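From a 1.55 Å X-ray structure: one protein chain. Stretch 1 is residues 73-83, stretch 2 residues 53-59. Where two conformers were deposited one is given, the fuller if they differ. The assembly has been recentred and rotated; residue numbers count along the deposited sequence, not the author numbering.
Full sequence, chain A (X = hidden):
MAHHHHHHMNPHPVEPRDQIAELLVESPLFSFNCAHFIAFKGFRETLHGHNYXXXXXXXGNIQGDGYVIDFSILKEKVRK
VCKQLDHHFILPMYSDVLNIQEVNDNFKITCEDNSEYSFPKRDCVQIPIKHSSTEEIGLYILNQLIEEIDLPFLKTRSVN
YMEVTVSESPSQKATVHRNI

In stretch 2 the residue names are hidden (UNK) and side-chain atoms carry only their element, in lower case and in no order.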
# COMPACT_ATOMS: atom_id res chain seq x y z
N ILE A 73 -9.25 13.97 -17.99
CA ILE A 73 -9.98 15.18 -17.62
C ILE A 73 -10.23 15.17 -16.13
O ILE A 73 -10.03 16.18 -15.44
CB ILE A 73 -11.36 15.26 -18.38
CG1 ILE A 73 -11.12 15.31 -19.89
CG2 ILE A 73 -12.16 16.47 -17.92
CD1 ILE A 73 -12.42 15.16 -20.72
N LEU A 74 -10.66 14.02 -15.60
CA LEU A 74 -10.91 13.89 -14.16
C LEU A 74 -9.65 14.19 -13.37
O LEU A 74 -9.68 14.95 -12.40
CB LEU A 74 -11.41 12.49 -13.78
CG LEU A 74 -12.65 12.03 -14.56
CD1 LEU A 74 -13.15 10.69 -14.00
CD2 LEU A 74 -13.77 13.11 -14.55
N LYS A 75 -8.53 13.62 -13.79
CA LYS A 75 -7.30 13.81 -13.08
C LYS A 75 -6.86 15.27 -13.11
O LYS A 75 -6.39 15.79 -12.10
CB LYS A 75 -6.22 12.91 -13.64
CG LYS A 75 -6.42 11.42 -13.34
CD LYS A 75 -5.24 10.59 -13.85
CE LYS A 75 -5.11 9.25 -13.14
NZ LYS A 75 -4.04 8.36 -13.76
N GLU A 76 -6.98 15.89 -14.28
CA GLU A 76 -6.56 17.29 -14.46
C GLU A 76 -7.32 18.18 -13.50
O GLU A 76 -6.72 19.01 -12.81
CB GLU A 76 -6.79 17.74 -15.90
CG GLU A 76 -6.46 19.19 -16.17
CD GLU A 76 -6.79 19.59 -17.59
OE1 GLU A 76 -6.49 18.79 -18.50
OE2 GLU A 76 -7.34 20.69 -17.78
N LYS A 77 -8.64 17.97 -13.44
CA LYS A 77 -9.49 18.82 -12.60
C LYS A 77 -9.32 18.54 -11.11
O LYS A 77 -9.28 19.51 -10.33
CB LYS A 77 -10.95 18.72 -13.01
CG LYS A 77 -11.20 19.15 -14.46
CD LYS A 77 -10.66 20.54 -14.79
CE LYS A 77 -10.96 20.89 -16.25
NZ LYS A 77 -10.25 22.14 -16.57
N VAL A 78 -9.16 17.27 -10.70
CA VAL A 78 -8.84 16.99 -9.28
C VAL A 78 -7.50 17.63 -8.88
O VAL A 78 -7.40 18.25 -7.83
CB VAL A 78 -8.83 15.47 -8.96
CG1 VAL A 78 -8.35 15.22 -7.51
CG2 VAL A 78 -10.25 14.85 -9.22
N ARG A 79 -6.48 17.51 -9.73
CA ARG A 79 -5.18 18.12 -9.41
C ARG A 79 -5.33 19.64 -9.27
O ARG A 79 -4.75 20.24 -8.38
CB ARG A 79 -4.12 17.80 -10.47
CG ARG A 79 -3.67 16.34 -10.53
CD ARG A 79 -2.58 16.09 -11.59
NE ARG A 79 -2.54 17.10 -12.67
CZ ARG A 79 -2.85 16.91 -13.97
NH1 ARG A 79 -3.26 15.73 -14.46
NH2 ARG A 79 -2.74 17.96 -14.79
N LYS A 80 -6.10 20.26 -10.17
CA LYS A 80 -6.30 21.72 -10.12
C LYS A 80 -6.91 22.16 -8.78
O LYS A 80 -6.43 23.12 -8.14
CB LYS A 80 -7.20 22.15 -11.28
CG LYS A 80 -7.43 23.65 -11.32
CD LYS A 80 -8.25 24.08 -12.54
CE LYS A 80 -8.27 25.60 -12.62
NZ LYS A 80 -9.33 26.10 -13.54
N VAL A 81 -7.97 21.48 -8.35
CA VAL A 81 -8.65 21.81 -7.07
C VAL A 81 -7.71 21.59 -5.92
O VAL A 81 -7.54 22.46 -5.06
CB VAL A 81 -9.95 21.02 -6.89
CG1 VAL A 81 -10.56 21.25 -5.50
CG2 VAL A 81 -10.93 21.44 -7.96
N CYS A 82 -7.04 20.45 -5.91
CA CYS A 82 -6.03 20.19 -4.86
C CYS A 82 -4.95 21.25 -4.78
O CYS A 82 -4.56 21.68 -3.69
CB CYS A 82 -5.35 18.82 -5.04
SG CYS A 82 -6.35 17.40 -4.70
N LYS A 83 -4.47 21.71 -5.93
CA LYS A 83 -3.38 22.64 -5.97
C LYS A 83 -3.80 23.98 -5.36
O LYS A 83 -2.93 24.66 -4.76
CB LYS A 83 -2.86 22.79 -7.41
CG LYS A 83 -1.72 23.77 -7.60
CD LYS A 83 -0.40 23.31 -7.01
CE LYS A 83 0.71 24.34 -7.35
NZ LYS A 83 1.96 24.20 -6.53
N UNK A 53 -5.70 13.83 1.22
CA UNK A 53 -5.81 13.14 -0.06
C UNK A 53 -7.28 13.09 -0.52
O UNK A 53 -8.17 12.96 0.30
o UNK A 53 -6.09 10.22 -1.53
c UNK A 53 -5.21 11.02 -1.18
c UNK A 53 -5.31 11.72 0.11
n UNK A 53 -4.22 11.37 -1.96
N UNK A 54 -7.50 13.20 -1.83
CA UNK A 54 -8.83 13.26 -2.43
C UNK A 54 -8.91 12.18 -3.47
O UNK A 54 -8.04 12.06 -4.32
c UNK A 54 -10.35 14.57 -4.02
c UNK A 54 -9.04 14.60 -3.22
c UNK A 54 -9.02 15.74 -2.29
N UNK A 55 -10.02 11.43 -3.43
CA UNK A 55 -10.38 10.59 -4.56
C UNK A 55 -11.74 10.98 -5.10
O UNK A 55 -12.58 11.49 -4.38
c UNK A 55 -10.34 9.13 -4.21
o UNK A 55 -11.33 8.81 -3.28
N UNK A 56 -11.96 10.70 -6.38
CA UNK A 56 -13.23 10.99 -7.04
C UNK A 56 -13.78 9.72 -7.67
O UNK A 56 -13.04 9.01 -8.37
c UNK A 56 -13.68 13.19 -10.26
c UNK A 56 -14.18 12.31 -9.10
c UNK A 56 -13.03 12.05 -8.14
c UNK A 56 -15.36 12.97 -8.38
N UNK A 57 -15.06 9.47 -7.40
CA UNK A 57 -15.82 8.38 -8.00
C UNK A 57 -17.02 8.98 -8.71
O UNK A 57 -17.64 9.93 -8.22
n UNK A 57 -16.03 5.31 -5.20
c UNK A 57 -17.23 5.29 -6.06
n UNK A 57 -14.24 4.46 -4.03
c UNK A 57 -16.26 7.43 -6.91
c UNK A 57 -17.09 6.21 -7.31
c UNK A 57 -15.30 4.26 -4.81
n UNK A 57 -15.60 3.02 -5.15
N UNK A 58 -17.36 8.40 -9.85
CA UNK A 58 -18.55 8.84 -10.56
C UNK A 58 -19.18 7.68 -11.29
O UNK A 58 -18.54 6.63 -11.45
c UNK A 58 -18.23 9.99 -11.51
c UNK A 58 -17.18 9.83 -12.63
c UNK A 58 -16.77 11.21 -13.14
c UNK A 58 -17.71 8.99 -13.79
N UNK A 59 -20.43 7.84 -11.72
CA UNK A 59 -21.17 6.81 -12.47
C UNK A 59 -21.82 7.44 -13.69
O UNK A 59 -22.34 8.58 -13.63
c UNK A 59 -22.83 4.65 -7.00
c UNK A 59 -21.73 5.47 -10.37
c UNK A 59 -22.26 6.17 -11.61
n UNK A 59 -22.23 4.58 -8.18
n UNK A 59 -24.03 5.20 -6.90
n UNK A 59 -22.23 4.14 -5.94
c UNK A 59 -22.79 5.09 -9.42

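Position 53 carries four side-chain atoms, two carbons followed by one oxygen and one nitrogen on the second carbon. That planar end is a carboxamide, and the chain is one carbon too short for glutamine, so the residue is Asn53. Its CA-to-CB bond points away from the helix, and the side chain's nearest approach to stretch 1 is Asn53 ND2 to Cys82 SG, 7.0 Å.

Position 54 has three carbons, the first bonded to the other two. Branching directly at CB with no further atom identifies Val54. Its CB points toward the helix, and both methyls find partners: Val54 CG1 lies 4.1 Å from Val78 CG1, and Val54 CG2 lies 4.0 Å from Cys82 SG.

Position 55 shows one carbon and one oxygen, the shortest side chain of the strand. A hydroxyl on CB, without a methyl beside it, makes this Ser55. It points away and has no contact with stretch 1, as strand alternation predicts.

Position 56 has four carbons, forked at the second. Because the fork is at the second carbon and not at CB, isoleucine is excluded and the residue is Leu56. It points toward the helix with chi1 169° (t) and chi2 69° (p). Leu56 CD2 approaches Val78 CG2 at 3.9 Å and Leu74 CB at 4.2 Å, so one methyl touches two successive turns.

Position 57 contains three carbons, a nitrogen, and a carbon bearing two more nitrogens. This guanidinium group defines Arg57, which points away; its side chain's nearest approach to stretch 1 is Arg57 CB to Leu74 CD1, 8.4 Å.

Position 58 again has four carbons forked at the second, hence Leu58. It points toward the helix, with chi1 58° (p), and Leu58 CD2 meets Leu74 CD1 at 3.8 Å.

Position 59 repeats the pattern of three carbons, nitrogen and a carbon with two nitrogens: Arg59. Its side chain's nearest approach to the helix is Arg59 CB to Leu74 CD1, 10.4 Å; its NE and NH2 are hydrogen-bonded elsewhere in the structure.

The contact is thus a packing of two periodicities. Alternate strand residues Val54, Leu56 and Leu58 present carbon to the helix, which answers with Leu74, Val78 and Cys82, spaced four apart and therefore on one face. The N-to-C directions make an angle of 146°, closer to antiparallel than parallel, which is why Cys82 meets Val54 while Leu74 meets Leu58. The nearest CA pair, Val78 CA to Leu56 CA at 7.8 Å, leaves room for interleaved side chains. No hydrogen bond crosses; 265 Å² is buried through apolar contacts.

Stretch 2 (53-59) NVSLRLR
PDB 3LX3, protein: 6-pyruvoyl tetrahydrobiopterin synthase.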